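Local coordinates for NmrA family protein (Shigella flexneri 2a, PDB 3QVO) that is of unknown function but, as a Rossmann-fold member of the NmrA family, probably binds NAD(P), at residues 25-36 with 85-96; 102-113 with 153-163. One frame throughout, in Å; residues are numbered along the deposited sequence.

Interaction 1: 25-36 with 85-96; sequences NVLILGAGGQIA and AMQGQDIVYANL. With MNB (5-mercapto-2-nitro-benzoic acid), chain B.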
loop_
_atom_site.group_PDB
_atom_site.type_symbol
_atom_site.label_atom_id
_atom_site.label_comp_id
_atom_site.label_asym_id
_atom_site.label_seq_id
_atom_site.Cartn_x
_atom_site.Cartn_y
_atom_site.Cartn_z
ATOM N N ASN A 25 14.191 5.185 -4.943
ATOM C CA ASN A 25 13.780 5.715 -3.647
ATOM C C ASN A 25 12.325 5.380 -3.383
ATOM O O ASN A 25 11.449 5.895 -4.063
ATOM C CB ASN A 25 13.985 7.226 -3.625
ATOM C CG ASN A 25 15.476 7.628 -3.563
ATOM O OD1 ASN A 25 16.303 6.823 -3.246
ATOM N ND2 ASN A 25 15.784 8.898 -3.802
ATOM N N VAL A 26 12.070 4.522 -2.403
ATOM C CA VAL A 26 10.745 4.075 -2.085
ATOM C C VAL A 26 10.332 4.636 -0.728
ATOM O O VAL A 26 11.094 4.515 0.242
ATOM C CB VAL A 26 10.696 2.559 -2.044
ATOM C CG1 VAL A 26 9.357 2.102 -1.617
ATOM C CG2 VAL A 26 11.041 1.995 -3.401
ATOM N N LEU A 27 9.165 5.302 -0.673
ATOM C CA LEU A 27 8.627 5.821 0.587
ATOM C C LEU A 27 7.492 4.936 1.049
ATOM O O LEU A 27 6.543 4.726 0.302
ATOM C CB LEU A 27 8.137 7.247 0.397
ATOM C CG LEU A 27 7.430 7.925 1.555
ATOM C CD1 LEU A 27 8.322 8.055 2.798
ATOM C CD2 LEU A 27 6.868 9.231 1.059
ATOM N N ILE A 28 7.614 4.391 2.259
ATOM C CA ILE A 28 6.623 3.513 2.810
ATOM C C ILE A 28 5.880 4.311 3.871
ATOM O O ILE A 28 6.447 4.640 4.933
ATOM C CB ILE A 28 7.282 2.236 3.383
ATOM C CG1 ILE A 28 8.004 1.493 2.240
ATOM C CG2 ILE A 28 6.236 1.332 4.036
ATOM C CD1 ILE A 28 8.671 0.234 2.602
ATOM N N LEU A 29 4.617 4.657 3.574
ATOM C CA LEU A 29 3.776 5.374 4.528
ATOM C C LEU A 29 3.008 4.396 5.364
ATOM O O LEU A 29 2.415 3.509 4.826
ATOM C CB LEU A 29 2.790 6.240 3.775
ATOM C CG LEU A 29 3.459 7.291 2.916
ATOM C CD1 LEU A 29 2.354 7.909 2.067
ATOM C CD2 LEU A 29 4.205 8.289 3.837
ATOM N N GLY A 30 3.013 4.536 6.677
ATOM C CA GLY A 30 2.392 3.509 7.551
ATOM C C GLY A 30 3.330 2.324 7.738
ATOM O O GLY A 30 2.929 1.153 7.703
ATOM N N ALA A 31 4.604 2.622 7.941
ATOM C CA ALA A 31 5.641 1.581 7.847
ATOM C C ALA A 31 5.595 0.625 9.027
ATOM O O ALA A 31 6.199 -0.410 8.974
ATOM C CB ALA A 31 7.031 2.194 7.705
ATOM N N GLY A 32 4.886 0.958 10.098
ATOM C CA GLY A 32 4.676 -0.021 11.189
ATOM C C GLY A 32 3.562 -1.039 10.957
ATOM O O GLY A 32 3.273 -1.844 11.807
ATOM N N GLY A 33 2.924 -0.989 9.801
ATOM C CA GLY A 33 1.862 -1.937 9.469
ATOM C C GLY A 33 2.370 -3.331 9.147
ATOM O O GLY A 33 3.517 -3.521 8.730
ATOM N N GLN A 34 1.486 -4.309 9.298
ATOM C CA GLN A 34 1.860 -5.704 9.193
ATOM C C GLN A 34 2.161 -6.161 7.766
ATOM O O GLN A 34 3.006 -7.035 7.577
ATOM C CB GLN A 34 0.776 -6.598 9.804
ATOM C CG GLN A 34 0.279 -6.176 11.202
ATOM C CD GLN A 34 -0.735 -7.141 11.774
ATOM O OE1 GLN A 34 -0.590 -8.361 11.662
ATOM N NE2 GLN A 34 -1.769 -6.599 12.392
ATOM N N ILE A 35 1.470 -5.638 6.765
ATOM C CA ILE A 35 1.886 -5.897 5.384
ATOM C C ILE A 35 3.198 -5.176 5.102
ATOM O O ILE A 35 4.113 -5.733 4.442
ATOM C CB ILE A 35 0.838 -5.476 4.331
ATOM C CG1 ILE A 35 -0.367 -6.441 4.347
ATOM C CG2 ILE A 35 1.419 -5.485 2.935
ATOM C CD1 ILE A 35 -1.652 -5.804 3.741
ATOM N N ALA A 36 3.313 -3.967 5.622
ATOM C CA ALA A 36 4.509 -3.177 5.431
ATOM C C ALA A 36 5.791 -3.939 5.872
ATOM O O ALA A 36 6.819 -3.846 5.200
ATOM C CB ALA A 36 4.391 -1.825 6.146
ATOM N N ALA A 85 9.474 14.220 3.675
ATOM C CA ALA A 85 9.771 12.820 3.448
ATOM C C ALA A 85 9.623 12.453 1.971
ATOM O O ALA A 85 10.234 11.485 1.481
ATOM C CB ALA A 85 8.826 11.946 4.290
HETATM N N MSE A 86 8.767 13.195 1.292
HETATM C CA MSE A 86 8.414 12.937 -0.067
HETATM C C MSE A 86 9.469 13.402 -1.016
HETATM O O MSE A 86 9.528 12.919 -2.150
HETATM C CB MSE A 86 7.073 13.648 -0.409
HETATM C CG MSE A 86 6.593 13.379 -1.824
HETATM SE SE MSE A 86 6.038 11.516 -2.108
HETATM C CE MSE A 86 4.465 11.551 -0.865
ATOM N N GLN A 87 10.262 14.375 -0.603
ATOM C CA GLN A 87 11.256 14.962 -1.533
ATOM C C GLN A 87 12.222 13.929 -2.111
ATOM O O GLN A 87 12.793 13.167 -1.353
ATOM C CB GLN A 87 12.080 16.048 -0.831
ATOM C CG GLN A 87 13.005 16.840 -1.809
ATOM C CD GLN A 87 13.400 18.225 -1.244
ATOM O OE1 GLN A 87 13.345 18.472 -0.017
ATOM N NE2 GLN A 87 13.790 19.142 -2.140
ATOM N N GLY A 88 12.386 13.893 -3.441
ATOM C CA GLY A 88 13.347 12.994 -4.054
ATOM C C GLY A 88 12.906 11.542 -4.226
ATOM O O GLY A 88 13.710 10.732 -4.666
ATOM N N GLN A 89 11.652 11.203 -3.897
ATOM C CA GLN A 89 11.183 9.825 -3.957
ATOM C C GLN A 89 10.743 9.429 -5.352
ATOM O O GLN A 89 10.305 10.246 -6.123
ATOM C CB GLN A 89 10.015 9.585 -3.005
ATOM C CG GLN A 89 10.286 9.905 -1.532
ATOM C CD GLN A 89 11.290 8.981 -0.881
ATOM O OE1 GLN A 89 11.672 7.968 -1.460
ATOM N NE2 GLN A 89 11.666 9.286 0.365
ATOM N N ASP A 90 10.817 8.152 -5.648
ATOM C CA ASP A 90 10.387 7.631 -6.944
ATOM C C ASP A 90 9.070 6.874 -6.838
ATOM O O ASP A 90 8.306 6.876 -7.770
ATOM C CB ASP A 90 11.480 6.720 -7.506
ATOM C CG ASP A 90 12.777 7.461 -7.655
ATOM O OD1 ASP A 90 12.734 8.512 -8.320
ATOM O OD2 ASP A 90 13.819 7.077 -7.052
ATOM N N ILE A 91 8.829 6.198 -5.725
ATOM C CA ILE A 91 7.691 5.297 -5.618
ATOM C C ILE A 91 7.176 5.397 -4.213
ATOM O O ILE A 91 7.950 5.329 -3.268
ATOM C CB ILE A 91 8.062 3.841 -5.881
ATOM C CG1 ILE A 91 8.447 3.610 -7.340
ATOM C CG2 ILE A 91 6.904 2.932 -5.613
ATOM C CD1 ILE A 91 9.149 2.265 -7.578
ATOM N N VAL A 92 5.867 5.613 -4.093
ATOM C CA VAL A 92 5.192 5.705 -2.805
ATOM C C VAL A 92 4.351 4.478 -2.642
ATOM O O VAL A 92 3.608 4.097 -3.548
ATOM C CB VAL A 92 4.286 6.958 -2.729
ATOM C CG1 VAL A 92 3.505 6.989 -1.405
ATOM C CG2 VAL A 92 5.125 8.209 -2.878
ATOM N N TYR A 93 4.500 3.869 -1.473
ATOM C CA TYR A 93 3.744 2.735 -1.088
ATOM C C TYR A 93 3.040 3.111 0.199
ATOM O O TYR A 93 3.678 3.389 1.206
ATOM C CB TYR A 93 4.650 1.520 -0.920
ATOM C CG TYR A 93 4.063 0.459 0.008
ATOM C CD1 TYR A 93 2.718 0.217 0.027
ATOM C CD2 TYR A 93 4.875 -0.322 0.830
ATOM C CE1 TYR A 93 2.154 -0.714 0.843
ATOM C CE2 TYR A 93 4.286 -1.276 1.683
ATOM C CZ TYR A 93 2.909 -1.434 1.665
ATOM O OH TYR A 93 2.269 -2.335 2.453
ATOM N N ALA A 94 1.710 3.151 0.122
ATOM C CA ALA A 94 0.842 3.564 1.182
ATOM C C ALA A 94 0.030 2.364 1.634
ATOM O O ALA A 94 -0.607 1.680 0.822
ATOM C CB ALA A 94 -0.105 4.657 0.702
ATOM N N ASN A 95 0.061 2.167 2.950
ATOM C CA ASN A 95 -0.667 1.133 3.649
ATOM C C ASN A 95 -1.275 1.903 4.827
ATOM O O ASN A 95 -0.726 1.844 5.953
ATOM C CB ASN A 95 0.355 0.034 4.093
ATOM C CG ASN A 95 -0.307 -1.197 4.751
ATOM O OD1 ASN A 95 -1.574 -1.377 4.646
ATOM N ND2 ASN A 95 0.530 -2.038 5.494
ATOM N N LEU A 96 -2.354 2.665 4.545
ATOM C CA LEU A 96 -2.931 3.610 5.490
ATOM C C LEU A 96 -4.181 3.108 6.163
ATOM O O LEU A 96 -5.073 2.530 5.518
ATOM C CB LEU A 96 -3.332 4.894 4.789
ATOM C CG LEU A 96 -2.211 5.623 4.061
ATOM C CD1 LEU A 96 -2.883 6.749 3.349
ATOM C CD2 LEU A 96 -1.120 6.062 5.022
HETATM C C6 MNB B . 9.852 20.359 -2.750
HETATM C C1 MNB B . 9.722 21.727 -2.697
HETATM C C2 MNB B . 8.591 22.318 -2.106
HETATM C C3 MNB B . 7.559 21.513 -1.560
HETATM C C4 MNB B . 7.705 20.137 -1.623
HETATM C C5 MNB B . 8.849 19.577 -2.214
HETATM S S5 MNB B . 9.101 17.810 -2.252
HETATM C C10 MNB B . 10.888 22.513 -3.317
HETATM O O12 MNB B . 10.968 22.555 -4.602
HETATM O O11 MNB B . 11.682 22.999 -2.456
HETATM N N7 MNB B . 8.456 23.662 -2.038
HETATM O O9 MNB B . 7.356 24.251 -1.326
HETATM O O8 MNB B . 9.380 24.487 -2.598
#
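The pairing of Val26–Leu29 with Ile91–Ala94 forms the centre of the parallel Rossmann sheet, where the first strand runs beside the fourth before entering a glycine-rich loop of the dinucleotide-binding type, Gly30-x-x-Gly33. Backbone bonds alternate along the two strands: Leu27 N to Ile91 O (2.9 Å), Tyr93 N to Leu27 O (2.8 Å), then Leu29 N to Tyr93 O. At the entrance Asn25 is held three ways. Its carbonyl O accepts from both Asp90 N and Ile91 N; its own N donates to the anti lone pair of Asp90 OD2 (2.9 Å); and its ND2 points almost straight at Gly88 O (2.9 Å, 177° at the hydrogen), meeting that oxygen from above the carbonyl plane. Gln89 folds back with its chain bent at chi2 (-67°), so that NE2 donates to Ala85 O at 2.9 Å while its amide carbon rests against Leu27 CB. Beyond that, Leu27 CD2 reaches the methyl of selenomethionine Met86 (CE, 3.9 Å), and Leu29 CD1 lies on Val92 CG1, all on the face turned to helix 101-114. Across the sheet Tyr93 swings its ring over toward the first strand (chi1 156°), where Ile28 CG2 meets Tyr93 CD2 obliquely at 3.9 Å and Ala36 CA sits at the ring edge. The phenol oxygen ends against Ile35 CG2, 3.3 Å away, in the segment that leads into helix 34-43. On the outer side of the turn, Gln87 CA and CB approach the sulfur of the bound mercaptonitrobenzoate. Polar bonds thus fix the turn before strand 91-95, apolar contacts fill both faces, and Gly30, with its positive phi, lets the strand pass into a type I turn closed by Gly33 N to Gly30 O, consistent with a nucleotide-binding loop.

Interaction 2: 102-113 with 153-163; sequences DIQANSVIAAMK and RAADAIEASGL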
loop_
_atom_site.group_PDB
_atom_site.type_symbol
_atom_site.label_atom_id
_atom_site.label_comp_id
_atom_site.label_asym_id
_atom_site.label_seq_id
_atom_site.Cartn_x
_atom_site.Cartn_y
_atom_site.Cartn_z
ATOM N N ASP A 102 -9.863 9.319 3.451
ATOM C CA ASP A 102 -10.068 10.180 2.300
ATOM C C ASP A 102 -9.186 11.427 2.395
ATOM O O ASP A 102 -8.530 11.776 1.439
ATOM C CB ASP A 102 -11.554 10.580 2.137
ATOM C CG ASP A 102 -12.182 11.152 3.413
ATOM O OD1 ASP A 102 -11.696 10.844 4.512
ATOM O OD2 ASP A 102 -13.194 11.901 3.332
ATOM N N ILE A 103 -9.198 12.066 3.561
ATOM C CA ILE A 103 -8.350 13.182 3.873
ATOM C C ILE A 103 -6.904 12.782 3.756
ATOM O O ILE A 103 -6.080 13.521 3.140
ATOM C CB ILE A 103 -8.697 13.808 5.274
ATOM C CG1 ILE A 103 -10.160 14.245 5.298
ATOM C CG2 ILE A 103 -7.848 15.032 5.536
ATOM C CD1 ILE A 103 -10.712 14.676 6.733
ATOM N N GLN A 104 -6.585 11.584 4.258
ATOM C CA GLN A 104 -5.228 11.052 4.130
ATOM C C GLN A 104 -4.805 10.854 2.678
ATOM O O GLN A 104 -3.670 11.254 2.276
ATOM C CB GLN A 104 -5.073 9.715 4.868
ATOM C CG GLN A 104 -5.278 9.750 6.384
ATOM C CD GLN A 104 -4.941 8.429 6.997
ATOM O OE1 GLN A 104 -3.832 7.918 6.818
ATOM N NE2 GLN A 104 -5.871 7.862 7.719
ATOM N N ALA A 105 -5.661 10.199 1.885
ATOM C CA ALA A 105 -5.311 10.010 0.460
ATOM C C ALA A 105 -5.096 11.373 -0.213
ATOM O O ALA A 105 -4.184 11.522 -0.966
ATOM C CB ALA A 105 -6.390 9.246 -0.308
ATOM N N ASN A 106 -5.975 12.342 0.025
ATOM C CA ASN A 106 -5.843 13.669 -0.585
ATOM C C ASN A 106 -4.482 14.283 -0.229
ATOM O O ASN A 106 -3.823 14.948 -1.061
ATOM C CB ASN A 106 -6.937 14.600 -0.098
ATOM C CG ASN A 106 -8.290 14.339 -0.741
ATOM O OD1 ASN A 106 -8.389 13.609 -1.720
ATOM N ND2 ASN A 106 -9.348 14.969 -0.192
ATOM N N SER A 107 -4.030 14.035 0.988
ATOM C CA SER A 107 -2.784 14.584 1.453
ATOM C C SER A 107 -1.602 13.911 0.743
ATOM O O SER A 107 -0.622 14.582 0.387
ATOM C CB SER A 107 -2.699 14.461 2.976
ATOM O OG SER A 107 -1.458 14.891 3.476
ATOM N N VAL A 108 -1.716 12.616 0.471
ATOM C CA VAL A 108 -0.667 11.935 -0.197
ATOM C C VAL A 108 -0.586 12.436 -1.640
ATOM O O VAL A 108 0.502 12.693 -2.159
ATOM C CB VAL A 108 -0.815 10.397 -0.100
ATOM C CG1 VAL A 108 0.211 9.647 -0.987
ATOM C CG2 VAL A 108 -0.667 9.950 1.364
ATOM N N ILE A 109 -1.729 12.613 -2.277
ATOM C CA ILE A 109 -1.740 12.991 -3.694
ATOM C C ILE A 109 -1.079 14.377 -3.869
ATOM O O ILE A 109 -0.233 14.583 -4.760
ATOM C CB ILE A 109 -3.166 13.007 -4.187
ATOM C CG1 ILE A 109 -3.717 11.566 -4.295
ATOM C CG2 ILE A 109 -3.299 13.734 -5.502
ATOM C CD1 ILE A 109 -5.285 11.521 -4.309
ATOM N N ALA A 110 -1.498 15.310 -3.025
ATOM C CA ALA A 110 -0.993 16.669 -2.981
ATOM C C ALA A 110 0.522 16.703 -2.774
ATOM O O ALA A 110 1.206 17.431 -3.444
ATOM C CB ALA A 110 -1.655 17.429 -1.875
ATOM N N ALA A 111 1.033 15.924 -1.837
ATOM C CA ALA A 111 2.471 15.888 -1.572
ATOM C C ALA A 111 3.217 15.279 -2.782
ATOM O O ALA A 111 4.252 15.788 -3.221
ATOM C CB ALA A 111 2.773 15.081 -0.288
HETATM N N MSE A 112 2.730 14.188 -3.317
HETATM C CA MSE A 112 3.324 13.650 -4.550
HETATM C C MSE A 112 3.379 14.733 -5.636
HETATM O O MSE A 112 4.420 14.957 -6.234
HETATM C CB MSE A 112 2.551 12.463 -5.039
HETATM C CG MSE A 112 2.626 11.315 -4.087
HETATM SE SE MSE A 112 1.779 9.715 -4.619
HETATM C CE MSE A 112 2.719 9.458 -6.311
ATOM N N LYS A 113 2.273 15.455 -5.844
ATOM C CA LYS A 113 2.214 16.440 -6.900
ATOM C C LYS A 113 3.154 17.591 -6.637
ATOM O O LYS A 113 3.857 18.025 -7.549
ATOM C CB LYS A 113 0.809 16.932 -7.088
ATOM C CG LYS A 113 -0.062 15.954 -7.838
ATOM C CD LYS A 113 -1.432 16.518 -8.113
ATOM C CE LYS A 113 -2.298 15.539 -8.944
ATOM N NZ LYS A 113 -3.673 16.069 -9.120
ATOM N N ARG A 153 -14.168 7.311 -1.360
ATOM C CA ARG A 153 -13.719 8.631 -1.682
ATOM C C ARG A 153 -12.186 8.661 -1.891
ATOM O O ARG A 153 -11.726 9.302 -2.838
ATOM C CB ARG A 153 -14.185 9.637 -0.627
ATOM C CG ARG A 153 -15.686 9.945 -0.691
ATOM C CD ARG A 153 -15.992 11.304 -0.028
ATOM N NE ARG A 153 -15.566 11.334 1.379
ATOM C CZ ARG A 153 -16.314 10.970 2.429
ATOM N NH1 ARG A 153 -17.580 10.546 2.271
ATOM N NH2 ARG A 153 -15.801 11.045 3.663
ATOM N N ALA A 154 -11.421 7.922 -1.072
ATOM C CA ALA A 154 -9.960 7.752 -1.299
ATOM C C ALA A 154 -9.687 7.141 -2.659
ATOM O O ALA A 154 -8.924 7.692 -3.418
ATOM C CB ALA A 154 -9.306 6.937 -0.225
ATOM N N ALA A 155 -10.365 6.050 -2.989
ATOM C CA ALA A 155 -10.158 5.378 -4.281
ATOM C C ALA A 155 -10.459 6.288 -5.457
ATOM O O ALA A 155 -9.674 6.342 -6.415
ATOM C CB ALA A 155 -11.018 4.112 -4.386
ATOM N N ASP A 156 -11.616 6.967 -5.395
ATOM C CA ASP A 156 -12.026 7.881 -6.443
ATOM C C ASP A 156 -11.012 9.021 -6.613
ATOM O O ASP A 156 -10.754 9.463 -7.731
ATOM C CB ASP A 156 -13.395 8.514 -6.126
ATOM C CG ASP A 156 -14.579 7.517 -6.151
ATOM O OD1 ASP A 156 -14.456 6.319 -6.537
ATOM O OD2 ASP A 156 -15.664 7.964 -5.741
ATOM N N ALA A 157 -10.475 9.532 -5.508
ATOM C CA ALA A 157 -9.536 10.620 -5.568
ATOM C C ALA A 157 -8.270 10.120 -6.283
ATOM O O ALA A 157 -7.720 10.809 -7.132
ATOM C CB ALA A 157 -9.224 11.179 -4.161
ATOM N N ILE A 158 -7.822 8.912 -5.945
ATOM C CA ILE A 158 -6.654 8.327 -6.576
ATOM C C ILE A 158 -6.902 8.158 -8.066
ATOM O O ILE A 158 -6.096 8.633 -8.875
ATOM C CB ILE A 158 -6.258 7.052 -5.873
ATOM C CG1 ILE A 158 -5.666 7.399 -4.503
ATOM C CG2 ILE A 158 -5.289 6.217 -6.701
ATOM C CD1 ILE A 158 -5.594 6.235 -3.568
ATOM N N GLU A 159 -8.064 7.602 -8.440
ATOM C CA GLU A 159 -8.374 7.402 -9.866
ATOM C C GLU A 159 -8.482 8.666 -10.680
ATOM O O GLU A 159 -8.306 8.613 -11.887
ATOM C CB GLU A 159 -9.632 6.546 -10.068
ATOM C CG GLU A 159 -9.448 5.127 -9.565
ATOM C CD GLU A 159 -10.688 4.250 -9.752
ATOM O OE1 GLU A 159 -11.836 4.751 -9.610
ATOM O OE2 GLU A 159 -10.520 3.036 -10.019
ATOM N N ALA A 160 -8.735 9.799 -10.020
ATOM C CA ALA A 160 -8.894 11.071 -10.693
ATOM C C ALA A 160 -7.651 11.923 -10.558
ATOM O O ALA A 160 -7.666 13.057 -10.955
ATOM C CB ALA A 160 -10.105 11.837 -10.137
ATOM N N SER A 161 -6.569 11.371 -10.044
ATOM C CA SER A 161 -5.404 12.165 -9.693
ATOM C C SER A 161 -4.431 12.466 -10.822
ATOM O O SER A 161 -3.613 13.360 -10.679
ATOM C CB SER A 161 -4.620 11.465 -8.600
ATOM O OG SER A 161 -4.138 10.229 -9.061
ATOM N N GLY A 162 -4.496 11.701 -11.903
ATOM C CA GLY A 162 -3.516 11.749 -12.963
ATOM C C GLY A 162 -2.148 11.181 -12.575
ATOM O O GLY A 162 -1.143 11.459 -13.243
ATOM N N LEU A 163 -2.090 10.420 -11.492
ATOM C CA LEU A 163 -0.853 9.826 -11.032
ATOM C C LEU A 163 -0.750 8.451 -11.664
ATOM O O LEU A 163 -1.722 7.918 -12.151
ATOM C CB LEU A 163 -0.791 9.723 -9.489
ATOM C CG LEU A 163 -0.735 11.025 -8.674
ATOM C CD1 LEU A 163 -1.006 10.806 -7.188
ATOM C CD2 LEU A 163 0.615 11.734 -8.818
#
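With chi1 at 51°, Asp102 carries CG between its backbone N and carbonyl carbon, and Arg153, bent at chi3 (-59°), turns its guanidinium back alongside it. The result is a side-on salt bridge in which two nitrogens close on a single oxygen: NH2 lies 2.8 Å and NE 3.1 Å from Asp102 OD2. That oxygen sits in the guanidinium plane, at its edge, whereas both donors reach it from the same face of the carboxylate, above its plane. The other oxygen, OD1, takes a weak bond from Ile103 N, and the nearby amino end of helix 101-114 would probably favour the charged carboxylate. One turn further on, the small side chains of Ala105 and Ala154 meet methyl to methyl (CB to CB, 3.7 Å), which allows the segment axes to approach to 8.4 Å while running nearly parallel, 20° apart. Such parallel neighbours are what successive beta-alpha-beta crossovers of a Rossmann fold produce: both helices lie over one face of the sheet, where Ala105 and Ile158 each touch Phe122 of strand 119-123. Toward the carboxyl ends larger side chains take over the contact. Ile109 sends CD1 into the notch between Ala157 and Ile158, 4.0 Å from Ala157 CB, and turns CG1 to Leu163 CD1. Leu163 crosses it obliquely and also meets the selenium of Met112 at 3.9 Å, with the Met112 methyl beside its second branch. The backbone leading into Leu163 is fixed by an ST turn: Ser161 OG accepts from Leu163 N (3.2 Å); its bond to Ile158 O is short and somewhat doubtful. The extended chain of Lys113 passes over this turn, bringing CE to 3.1 Å from the carbonyl oxygen of Ser161.

How the interactions relate
Read from the N terminus, interaction 1 closes first, joining strand 24-29 to strand 91-95 across an excursion that holds helix 34-43, two further strands and helix 79-86. Interaction 2 opens only afterwards, when helix 101-114, the next element in the chain, meets helix 149-159 across a loop that contains strand 119-123. The two contacts are thus in series, neither nested nor crossed. In space they lie against each other: Leu29 CD1 packs on Val108 CG2 (3.7 Å), Met86 CE on Met112 CG, and Leu96 beside Gln104. Interaction 1 supplies the sheet's centre, and interaction 2 joins two neighbouring helices of the layer on one of its faces, beside helix 79-86.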